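Local coordinates for putative outer membrane protein (LpxR) (Salmonella typhimurium, PDB 3FID), which probably removes acyl chains from lipid A, acting as a metal-binding beta-barrel deacylase of the bacterial outer membrane, at residues A4-N9 with N289-F294; A8-G13 with D32-L37; G36-Y41 with H54-I59; E254-A259 with S271-T276. One frame throughout, in Å; residues are numbered along the deposited sequence.

Contact 1: residues A4-N9 with N289-F294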
# COMPACT_ATOMS: atom_id res chain seq x y z
N ALA A 4 7.08 -11.44 6.48
CA ALA A 4 5.72 -11.30 5.94
C ALA A 4 5.66 -11.40 4.44
O ALA A 4 6.59 -10.97 3.75
CB ALA A 4 5.11 -9.95 6.39
N ILE A 5 4.56 -11.96 3.96
CA ILE A 5 4.22 -11.98 2.53
C ILE A 5 2.90 -11.23 2.41
O ILE A 5 1.96 -11.52 3.15
CB ILE A 5 3.92 -13.43 2.05
CG1 ILE A 5 5.01 -14.39 2.58
CG2 ILE A 5 3.74 -13.48 0.49
CD1 ILE A 5 6.07 -14.79 1.56
N SER A 6 2.80 -10.30 1.47
CA SER A 6 1.52 -9.60 1.30
C SER A 6 1.14 -9.55 -0.18
O SER A 6 1.98 -9.25 -1.03
CB SER A 6 1.57 -8.20 1.92
OG SER A 6 0.31 -7.51 1.73
N VAL A 7 -0.12 -9.86 -0.45
CA VAL A 7 -0.67 -9.84 -1.82
C VAL A 7 -1.80 -8.79 -1.84
O VAL A 7 -2.73 -8.84 -1.01
CB VAL A 7 -1.18 -11.26 -2.21
CG1 VAL A 7 -1.92 -11.29 -3.56
CG2 VAL A 7 0.00 -12.28 -2.23
N ALA A 8 -1.72 -7.84 -2.78
CA ALA A 8 -2.81 -6.85 -3.00
C ALA A 8 -3.49 -7.17 -4.32
O ALA A 8 -2.83 -7.57 -5.27
CB ALA A 8 -2.28 -5.45 -3.03
N ASN A 9 -4.81 -7.02 -4.35
CA ASN A 9 -5.58 -7.26 -5.55
C ASN A 9 -6.82 -6.34 -5.55
O ASN A 9 -7.46 -6.13 -4.50
CB ASN A 9 -5.99 -8.74 -5.64
CG ASN A 9 -6.27 -9.21 -7.08
OD1 ASN A 9 -6.73 -8.45 -7.95
ND2 ASN A 9 -6.00 -10.48 -7.32
N ASN A 289 -5.63 -5.95 0.64
CA ASN A 289 -4.42 -6.73 0.79
C ASN A 289 -4.65 -7.81 1.85
O ASN A 289 -5.41 -7.60 2.81
CB ASN A 289 -3.15 -5.86 1.01
CG ASN A 289 -3.20 -4.98 2.25
OD1 ASN A 289 -3.73 -3.85 2.22
ND2 ASN A 289 -2.61 -5.46 3.34
N GLY A 290 -4.06 -8.99 1.62
CA GLY A 290 -4.10 -10.09 2.57
C GLY A 290 -2.67 -10.48 2.88
O GLY A 290 -1.82 -10.57 1.96
N ASP A 291 -2.37 -10.64 4.17
CA ASP A 291 -0.98 -10.87 4.57
C ASP A 291 -0.85 -12.11 5.47
O ASP A 291 -1.75 -12.42 6.28
CB ASP A 291 -0.37 -9.67 5.31
CG ASP A 291 -0.95 -8.30 4.89
OD1 ASP A 291 -1.08 -7.99 3.69
OD2 ASP A 291 -1.24 -7.50 5.80
N ILE A 292 0.26 -12.80 5.30
CA ILE A 292 0.61 -13.90 6.21
C ILE A 292 1.93 -13.48 6.82
O ILE A 292 2.86 -13.14 6.09
CB ILE A 292 0.81 -15.24 5.46
CG1 ILE A 292 -0.49 -15.69 4.79
CG2 ILE A 292 1.31 -16.32 6.45
CD1 ILE A 292 -0.32 -16.95 3.94
N THR A 293 1.97 -13.42 8.15
CA THR A 293 3.12 -12.91 8.86
C THR A 293 3.57 -13.97 9.87
O THR A 293 2.77 -14.45 10.68
CB THR A 293 2.79 -11.61 9.58
OG1 THR A 293 2.18 -10.70 8.66
CG2 THR A 293 4.07 -10.97 10.14
N PHE A 294 4.84 -14.34 9.79
CA PHE A 294 5.44 -15.19 10.80
C PHE A 294 6.12 -14.26 11.78
O PHE A 294 6.89 -13.41 11.39
CB PHE A 294 6.40 -16.18 10.15
CG PHE A 294 5.71 -17.11 9.20
CD1 PHE A 294 4.98 -18.19 9.69
CD2 PHE A 294 5.70 -16.84 7.84
CE1 PHE A 294 4.28 -19.03 8.81
CE2 PHE A 294 5.00 -17.68 6.95
CZ PHE A 294 4.30 -18.77 7.44
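Segments 4-9 and 289-294, on strands 2-9 and 285-295, pair antiparallel along the seam where the first and last strands meet, closing the LpxR beta-barrel. The short axes approach to 4.7 Å at 166°. I5 and I292 exchange two backbone hydrogen bonds, as do V7 and G290. Their side chains, where present, lie on the surface side, where I5, V7 and I292 give an apolar strip, as expected of a barrel wall facing lipid.

The opposite face, carrying A4, S6, A8, N289, D291 and T293, is buried in the barrel interior. A4 CB packs 3.8 Å from T293 OG1, whose hydrogen bond goes to G206 O, and A8 CB meets N289 CB at 4.2 Å. N289 OD1 accepts from N273 ND2 on the adjoining strand and from R256 NH2 one strand further on.

D291 OD1 is gripped twice. S6 OG, anti to its backbone N (chi1 179°), donates to it across the seam over 2.5 Å, a value so short that its exact length is doubtful. From the same strand, N289 ND2 reaches the syn lone pair of D291 OD1 at 3.0 Å, with the oxygen close to the N289 amide plane.

Contact 2: residues A8-G13 with D32-L37. With ZN (zinc ion), chain G.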
# COMPACT_ATOMS: atom_id res chain seq x y z
N ALA A 8 -1.72 -7.84 -2.78
CA ALA A 8 -2.81 -6.85 -3.00
C ALA A 8 -3.49 -7.17 -4.32
O ALA A 8 -2.83 -7.57 -5.27
CB ALA A 8 -2.28 -5.45 -3.03
N ASN A 9 -4.81 -7.02 -4.35
CA ASN A 9 -5.58 -7.26 -5.55
C ASN A 9 -6.82 -6.34 -5.55
O ASN A 9 -7.46 -6.13 -4.50
CB ASN A 9 -5.99 -8.74 -5.64
CG ASN A 9 -6.27 -9.21 -7.08
OD1 ASN A 9 -6.73 -8.45 -7.95
ND2 ASN A 9 -6.00 -10.48 -7.32
N ASP A 10 -7.15 -5.78 -6.71
CA ASP A 10 -8.41 -5.06 -6.83
C ASP A 10 -9.60 -6.04 -6.85
O ASP A 10 -10.73 -5.66 -6.48
CB ASP A 10 -8.43 -4.10 -8.04
CG ASP A 10 -8.30 -4.81 -9.36
OD1 ASP A 10 -9.11 -4.57 -10.26
OD2 ASP A 10 -7.38 -5.61 -9.53
N ASP A 11 -9.34 -7.28 -7.29
CA ASP A 11 -10.31 -8.38 -7.20
C ASP A 11 -10.22 -9.00 -5.80
O ASP A 11 -9.24 -9.68 -5.46
CB ASP A 11 -10.06 -9.44 -8.29
CG ASP A 11 -10.98 -10.67 -8.18
OD1 ASP A 11 -11.86 -10.74 -7.30
OD2 ASP A 11 -10.81 -11.59 -9.01
N ALA A 12 -11.24 -8.78 -4.98
CA ALA A 12 -11.11 -9.13 -3.55
C ALA A 12 -11.66 -10.51 -3.28
O ALA A 12 -11.68 -10.95 -2.13
CB ALA A 12 -11.82 -8.07 -2.65
N GLY A 13 -12.14 -11.20 -4.33
CA GLY A 13 -12.60 -12.59 -4.19
C GLY A 13 -13.72 -12.70 -3.18
O GLY A 13 -14.70 -11.98 -3.29
N ASP A 32 -7.38 0.85 -10.99
CA ASP A 32 -6.12 1.61 -10.94
C ASP A 32 -4.92 0.83 -10.38
O ASP A 32 -3.84 0.88 -10.95
CB ASP A 32 -6.26 2.89 -10.11
CG ASP A 32 -7.24 3.88 -10.69
OD1 ASP A 32 -8.43 3.54 -10.88
OD2 ASP A 32 -6.81 5.03 -10.89
N TYR A 33 -5.10 0.19 -9.23
CA TYR A 33 -4.03 -0.59 -8.60
C TYR A 33 -4.43 -2.04 -8.75
O TYR A 33 -5.36 -2.53 -8.10
CB TYR A 33 -3.90 -0.20 -7.13
CG TYR A 33 -2.88 -0.95 -6.31
CD1 TYR A 33 -3.09 -1.17 -4.94
CD2 TYR A 33 -1.69 -1.40 -6.87
CE1 TYR A 33 -2.13 -1.84 -4.14
CE2 TYR A 33 -0.72 -2.07 -6.08
CZ TYR A 33 -0.95 -2.29 -4.73
OH TYR A 33 0.03 -2.95 -3.98
N THR A 34 -3.77 -2.72 -9.68
CA THR A 34 -4.25 -4.04 -10.09
C THR A 34 -3.62 -5.24 -9.33
O THR A 34 -4.29 -6.24 -9.08
CB THR A 34 -4.22 -4.22 -11.66
OG1 THR A 34 -5.00 -5.37 -12.01
CG2 THR A 34 -2.82 -4.37 -12.22
N ALA A 35 -2.36 -5.12 -8.94
CA ALA A 35 -1.72 -6.19 -8.19
C ALA A 35 -0.59 -5.66 -7.34
O ALA A 35 0.13 -4.74 -7.73
CB ALA A 35 -1.16 -7.29 -9.17
N GLY A 36 -0.38 -6.30 -6.19
CA GLY A 36 0.83 -6.05 -5.41
C GLY A 36 1.39 -7.35 -4.87
O GLY A 36 0.63 -8.27 -4.53
N LEU A 37 2.72 -7.44 -4.85
CA LEU A 37 3.44 -8.52 -4.14
C LEU A 37 4.52 -7.87 -3.29
O LEU A 37 5.21 -6.95 -3.76
CB LEU A 37 4.11 -9.51 -5.10
CG LEU A 37 4.61 -10.81 -4.40
CD1 LEU A 37 3.55 -11.47 -3.50
CD2 LEU A 37 5.11 -11.86 -5.41
ZN ZN G . -5.72 -6.49 -10.87
O HOH W 1 -7.29 -3.74 -12.49
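A8 brings CB obliquely to the Y33 ring, 3.8 Å from CE1 and 3.5 Å from OH, while Y287 meets that ring edge-to-face and Y60 sets its own ring at about 25° to it. The Y33 hydroxyl is hydrogen-bonded to D58 OD1. The N9 amide is met from above its plane, D11 N donating to N9 OD1 in an Asx turn that bends the chain off the end of strand 2-9. The two oxygens of the D10 carboxylate have different partners: OD2 binds the zinc ion at 2.3 Å, and a water lies in hydrogen-bonding range of both D10 OD1 and T34 OG1.

These groups sit where strand 2-9 runs antiparallel to strand 33-44 at one end of the barrel wall. A8 and G36 form a hydrogen-bonded pair, A8 N to G36 O at 3.0 Å and G36 N to A8 O at 2.9 Å. G36 has no side chain to compete with A8 CB and Y33 OH. Next to it T34 and A35 both face I59, a classic beta bulge. T34 holds the zinc with backbone O at 2.3 Å and with OG1, anti to the backbone N (chi1 -166°); the 1.8 Å from OG1 to the metal is short and its exact value doubtful. The metal has two further ligands outside these segments.

Contact 3: residues G36-Y41 with H54-I59. With ZN (zinc ion), chain E; ZN (zinc ion), chain D.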
# COMPACT_ATOMS: atom_id res chain seq x y z
N GLY A 36 -0.38 -6.30 -6.19
CA GLY A 36 0.83 -6.05 -5.41
C GLY A 36 1.39 -7.35 -4.87
O GLY A 36 0.63 -8.27 -4.53
N LEU A 37 2.72 -7.44 -4.85
CA LEU A 37 3.44 -8.52 -4.14
C LEU A 37 4.52 -7.87 -3.29
O LEU A 37 5.21 -6.95 -3.76
CB LEU A 37 4.11 -9.51 -5.10
CG LEU A 37 4.61 -10.81 -4.40
CD1 LEU A 37 3.55 -11.47 -3.50
CD2 LEU A 37 5.11 -11.86 -5.41
N PHE A 38 4.66 -8.34 -2.06
CA PHE A 38 5.59 -7.75 -1.09
C PHE A 38 6.11 -8.88 -0.20
O PHE A 38 5.34 -9.72 0.25
CB PHE A 38 4.83 -6.66 -0.26
CG PHE A 38 5.58 -6.13 0.94
CD1 PHE A 38 5.64 -6.87 2.11
CD2 PHE A 38 6.16 -4.85 0.92
CE1 PHE A 38 6.31 -6.39 3.25
CE2 PHE A 38 6.84 -4.33 2.06
CZ PHE A 38 6.91 -5.13 3.24
N LEU A 39 7.42 -8.89 0.02
CA LEU A 39 8.06 -9.81 0.96
C LEU A 39 8.94 -8.95 1.84
O LEU A 39 9.70 -8.09 1.34
CB LEU A 39 8.86 -10.88 0.19
CG LEU A 39 9.58 -12.01 0.93
CD1 LEU A 39 8.65 -12.86 1.81
CD2 LEU A 39 10.32 -12.92 -0.07
N GLY A 40 8.80 -9.11 3.15
CA GLY A 40 9.53 -8.23 4.06
C GLY A 40 10.01 -8.96 5.31
O GLY A 40 9.47 -9.99 5.69
N TYR A 41 11.05 -8.41 5.93
CA TYR A 41 11.58 -8.94 7.18
C TYR A 41 11.83 -7.78 8.12
O TYR A 41 12.43 -6.79 7.71
CB TYR A 41 12.89 -9.70 6.94
CG TYR A 41 13.53 -10.17 8.25
CD1 TYR A 41 14.72 -9.60 8.72
CD2 TYR A 41 12.92 -11.16 9.00
CE1 TYR A 41 15.28 -10.04 9.92
CE2 TYR A 41 13.45 -11.58 10.19
CZ TYR A 41 14.63 -11.03 10.64
OH TYR A 41 15.14 -11.53 11.81
N HIS A 54 12.66 -5.04 2.66
CA HIS A 54 11.60 -5.57 1.81
C HIS A 54 11.97 -5.47 0.34
O HIS A 54 12.85 -4.71 -0.03
CB HIS A 54 10.30 -4.81 2.04
CG HIS A 54 10.28 -3.45 1.41
ND1 HIS A 54 10.88 -2.36 1.98
CD2 HIS A 54 9.75 -3.02 0.23
CE1 HIS A 54 10.72 -1.30 1.19
NE2 HIS A 54 10.03 -1.68 0.13
N ILE A 55 11.30 -6.30 -0.45
CA ILE A 55 11.28 -6.19 -1.91
C ILE A 55 9.79 -6.24 -2.30
O ILE A 55 9.00 -6.95 -1.67
CB ILE A 55 12.10 -7.33 -2.59
CG1 ILE A 55 11.94 -7.30 -4.12
CG2 ILE A 55 11.66 -8.69 -2.07
CD1 ILE A 55 13.01 -6.44 -4.89
N ALA A 56 9.41 -5.48 -3.33
CA ALA A 56 8.01 -5.45 -3.72
C ALA A 56 7.83 -5.06 -5.19
O ALA A 56 8.72 -4.43 -5.78
CB ALA A 56 7.25 -4.47 -2.82
N GLN A 57 6.70 -5.46 -5.76
CA GLN A 57 6.30 -5.04 -7.11
C GLN A 57 4.82 -4.65 -7.07
O GLN A 57 3.97 -5.43 -6.64
CB GLN A 57 6.52 -6.15 -8.14
CG GLN A 57 6.39 -5.64 -9.61
CD GLN A 57 5.97 -6.72 -10.59
OE1 GLN A 57 5.10 -7.54 -10.31
NE2 GLN A 57 6.61 -6.72 -11.76
N ASP A 58 4.53 -3.44 -7.52
CA ASP A 58 3.15 -2.98 -7.63
C ASP A 58 2.85 -2.61 -9.07
O ASP A 58 3.70 -2.04 -9.73
CB ASP A 58 2.98 -1.79 -6.73
CG ASP A 58 3.16 -2.17 -5.28
OD1 ASP A 58 2.39 -3.06 -4.84
OD2 ASP A 58 4.07 -1.61 -4.65
N ILE A 59 1.65 -2.99 -9.53
CA ILE A 59 1.25 -2.89 -10.94
C ILE A 59 -0.03 -2.03 -10.99
O ILE A 59 -0.96 -2.25 -10.19
CB ILE A 59 0.98 -4.28 -11.53
CG1 ILE A 59 2.22 -5.19 -11.33
CG2 ILE A 59 0.59 -4.20 -13.07
CD1 ILE A 59 2.03 -6.60 -11.92
ZN ZN E . 9.36 -0.17 -1.10
ZN ZN D . 14.97 -10.95 14.02
O HOH W 2 7.65 0.98 -0.15
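G36-Y41 and H54-I59 lie on neighbouring strands of the beta hairpin 33-44/49-60 in the barrel wall, antiparallel at 176°. Backbone bonding comes first: L37 pairs with Q57 and L39 with I55, two bonds to a pair, Q57 N to L37 O measuring 2.9 Å. Between these, CA-H...O contacts fill in, such as A56 CA to L37 O at 3.2 Å.

Apolar contact differs on the two faces. L39 CB meets I55 CG2 loosely on the surface side. Toward the interior, F38 CD2 touches A56 CB at 3.9 Å, and F38 CE2 lies 3.5 Å from H54 CB. H54 CG, set between its backbone N and carbonyl carbon (chi1 75°), comes within 3.6 Å of the same F38 CE2. The two ring planes are 14° apart but strongly offset, centroids 5.3 Å apart, leaving little face-to-face stacking.

Metal bonding lies on the interior face and at one end. H54 NE2 binds a zinc ion at 2.1 Å; H84, D104 and a water 2.3 Å from the metal complete the shell. Y41 OH binds a second zinc, together with S1 and H43.

D58 carries polar links out of the hairpin: besides Y33, its OD1 has a salt bridge to R205, and its OD2 accepts from H84 NE2. D58 thus stands in the second shell of the H54 zinc, where it probably fixes the rotation of the H84 ring, while F38 packs against H54 itself.

Contact 4: residues E254-A259 with S271-T276. With CXE (pentaethylene glycol monodecyl ether), chain L; CXE (pentaethylene glycol monodecyl ether), chain J.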
# COMPACT_ATOMS: atom_id res chain seq x y z
N GLU A 254 -6.83 8.29 1.55
CA GLU A 254 -6.75 6.83 1.61
C GLU A 254 -7.42 6.29 2.88
O GLU A 254 -7.07 6.71 4.01
CB GLU A 254 -5.29 6.36 1.56
CG GLU A 254 -5.15 4.79 1.62
CD GLU A 254 -3.73 4.33 1.43
OE1 GLU A 254 -3.09 4.82 0.49
OE2 GLU A 254 -3.27 3.45 2.18
N TYR A 255 -8.36 5.38 2.69
CA TYR A 255 -9.10 4.75 3.80
C TYR A 255 -8.64 3.31 3.95
O TYR A 255 -8.43 2.62 2.95
CB TYR A 255 -10.60 4.75 3.48
CG TYR A 255 -11.19 6.12 3.45
CD1 TYR A 255 -11.84 6.62 4.58
CD2 TYR A 255 -11.11 6.94 2.30
CE1 TYR A 255 -12.40 7.88 4.58
CE2 TYR A 255 -11.68 8.21 2.29
CZ TYR A 255 -12.31 8.68 3.44
OH TYR A 255 -12.87 9.94 3.51
N ARG A 256 -8.50 2.84 5.19
CA ARG A 256 -8.06 1.47 5.44
C ARG A 256 -8.87 0.95 6.62
O ARG A 256 -8.93 1.61 7.66
CB ARG A 256 -6.56 1.37 5.79
CG ARG A 256 -5.60 1.98 4.79
CD ARG A 256 -4.14 1.49 5.01
NE ARG A 256 -3.54 1.40 3.68
CZ ARG A 256 -3.18 0.29 3.01
NH1 ARG A 256 -2.70 0.44 1.80
NH2 ARG A 256 -3.25 -0.95 3.54
N VAL A 257 -9.51 -0.20 6.44
CA VAL A 257 -10.23 -0.86 7.49
C VAL A 257 -9.75 -2.31 7.47
O VAL A 257 -9.75 -2.97 6.41
CB VAL A 257 -11.77 -0.79 7.21
CG1 VAL A 257 -12.54 -1.72 8.15
CG2 VAL A 257 -12.26 0.68 7.23
N GLY A 258 -9.35 -2.83 8.63
CA GLY A 258 -8.84 -4.19 8.62
C GLY A 258 -8.64 -4.84 9.96
O GLY A 258 -9.03 -4.29 10.99
N ALA A 259 -8.02 -6.02 9.94
CA ALA A 259 -7.82 -6.82 11.16
C ALA A 259 -6.65 -7.79 10.98
O ALA A 259 -6.29 -8.18 9.85
CB ALA A 259 -9.09 -7.62 11.50
N SER A 271 -6.81 -6.15 4.90
CA SER A 271 -7.08 -4.72 4.91
C SER A 271 -7.96 -4.38 3.69
O SER A 271 -7.67 -4.83 2.58
CB SER A 271 -5.77 -3.91 4.91
OG SER A 271 -6.03 -2.52 5.11
N LEU A 272 -9.06 -3.68 3.94
CA LEU A 272 -9.99 -3.22 2.91
C LEU A 272 -9.73 -1.75 2.67
O LEU A 272 -9.95 -0.91 3.57
CB LEU A 272 -11.44 -3.40 3.42
CG LEU A 272 -11.87 -4.81 3.89
CD1 LEU A 272 -13.36 -4.81 4.39
CD2 LEU A 272 -11.72 -5.85 2.85
N ASN A 273 -9.31 -1.41 1.45
CA ASN A 273 -8.73 -0.11 1.20
C ASN A 273 -9.44 0.67 0.11
O ASN A 273 -9.96 0.07 -0.80
CB ASN A 273 -7.25 -0.27 0.85
CG ASN A 273 -6.53 -1.16 1.84
OD1 ASN A 273 -6.67 -0.99 3.05
ND2 ASN A 273 -5.78 -2.14 1.33
N LYS A 274 -9.47 2.00 0.25
CA LYS A 274 -9.96 2.85 -0.84
C LYS A 274 -9.04 4.05 -1.01
O LYS A 274 -8.67 4.72 -0.04
CB LYS A 274 -11.39 3.34 -0.59
CG LYS A 274 -11.99 4.09 -1.83
CD LYS A 274 -13.35 4.68 -1.56
CE LYS A 274 -13.21 6.13 -1.06
NZ LYS A 274 -14.51 6.85 -1.22
N VAL A 275 -8.71 4.36 -2.26
CA VAL A 275 -7.95 5.56 -2.55
C VAL A 275 -8.86 6.47 -3.40
O VAL A 275 -9.45 6.00 -4.39
CB VAL A 275 -6.63 5.20 -3.28
CG1 VAL A 275 -5.89 6.46 -3.76
CG2 VAL A 275 -5.69 4.33 -2.34
N THR A 276 -9.02 7.73 -3.00
CA THR A 276 -9.86 8.65 -3.79
C THR A 276 -9.19 9.03 -5.12
O THR A 276 -7.98 8.90 -5.28
CB THR A 276 -10.35 9.89 -3.01
OG1 THR A 276 -9.25 10.77 -2.72
CG2 THR A 276 -11.06 9.45 -1.71
C1 CXE L . -10.76 10.26 12.79
C2 CXE L . -10.58 8.79 13.16
C3 CXE L . -10.29 7.96 11.92
C4 CXE L . -11.41 7.00 11.56
C5 CXE L . -11.74 7.12 10.07
C6 CXE L . -11.82 5.75 9.39
C7 CXE L . -12.80 5.80 8.24
C8 CXE L . -12.90 4.47 7.53
C9 CXE L . -14.33 4.23 7.07
C10 CXE L . -14.45 4.12 5.55
O11 CXE L . -15.74 4.60 5.18
C12 CXE L . -15.99 4.64 3.77
C13 CXE L . -15.36 5.85 3.09
O14 CXE L . -16.11 7.04 3.38
C15 CXE L . -15.72 8.15 2.58
C1 CXE J . -12.43 -5.12 9.74
C2 CXE J . -12.30 -6.28 8.78
C3 CXE J . -13.67 -6.89 8.56
C4 CXE J . -13.63 -7.92 7.45
C5 CXE J . -14.98 -8.61 7.31
C6 CXE J . -14.97 -9.56 6.13
C7 CXE J . -16.09 -10.59 6.19
C8 CXE J . -15.75 -11.77 5.29
C9 CXE J . -16.99 -12.43 4.73
C10 CXE J . -16.61 -13.63 3.88
O11 CXE J . -17.73 -14.50 3.83
C12 CXE J . -17.48 -15.71 3.11
C13 CXE J . -18.82 -16.37 2.84
O HOH W 3 -3.47 -1.58 6.39
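R256 and N273 cross inside the barrel at the tightly packed face of the beta hairpin 251-263/266-275. Backbone bonds pair Y255 with K274 and V257 with L272, L272 N to V257 O being 2.7 Å. N273 OD1 lies over one face of the R256 guanidinium, 3.3 Å above its plane and toward the rim, with guanidinium and amide planes 38° apart. At the guanidinium edge, E254 OE2 takes R256 NE in plane, a 2.6 Å salt bridge at 167°, with a weak second bond from NH1. E254 OE1 has its own salt bridge, to R226. R256 and N273 are both also tied to strand 285-295. E254 CG and V275 CG2 pack at one end of this row.

The other face is looser and partly lined by detergent. Y255 and K274 lie side by side, pointing the same way, Y255 CD2 to K274 CE at 4.0 Å, and K274 NZ continues to D284. C13 of one pentaethylene glycol monodecyl ether sits 3.8 Å above one face of the Y255 ring, and V257 CG2 touches C8 of the same molecule. A second detergent meets V257 CG1 through its C1, while L272 packs on L19 of helix 16-23.

Back inside, a water accepts from R256 NH2 and donates to S271 OG, which itself donates in the carbonyl plane to a lone pair of N273 OD1 at 2.6 Å.

From the N terminus, strand 2-9 serves two contacts. Contact 1 closes the longest loop, joining the first strand to the last across 279 residues. Contact 2 starts from the same stretch, shares A8 and N9, and closes a short loop holding helices 16-23 and 25-29. Contact 3 begins on its second segment and closes the hairpin 33-44/49-60; contact 4 closes a later one. Contacts 3 and 4 nest within contact 1 and follow each other in series. Bonds run between neighbours: S6 N with F38 O joins contacts 1 and 3, while N289 O with S271 N joins contacts 1 and 4. Contacts 3 and 4 do not touch, their centres about 18 Å apart.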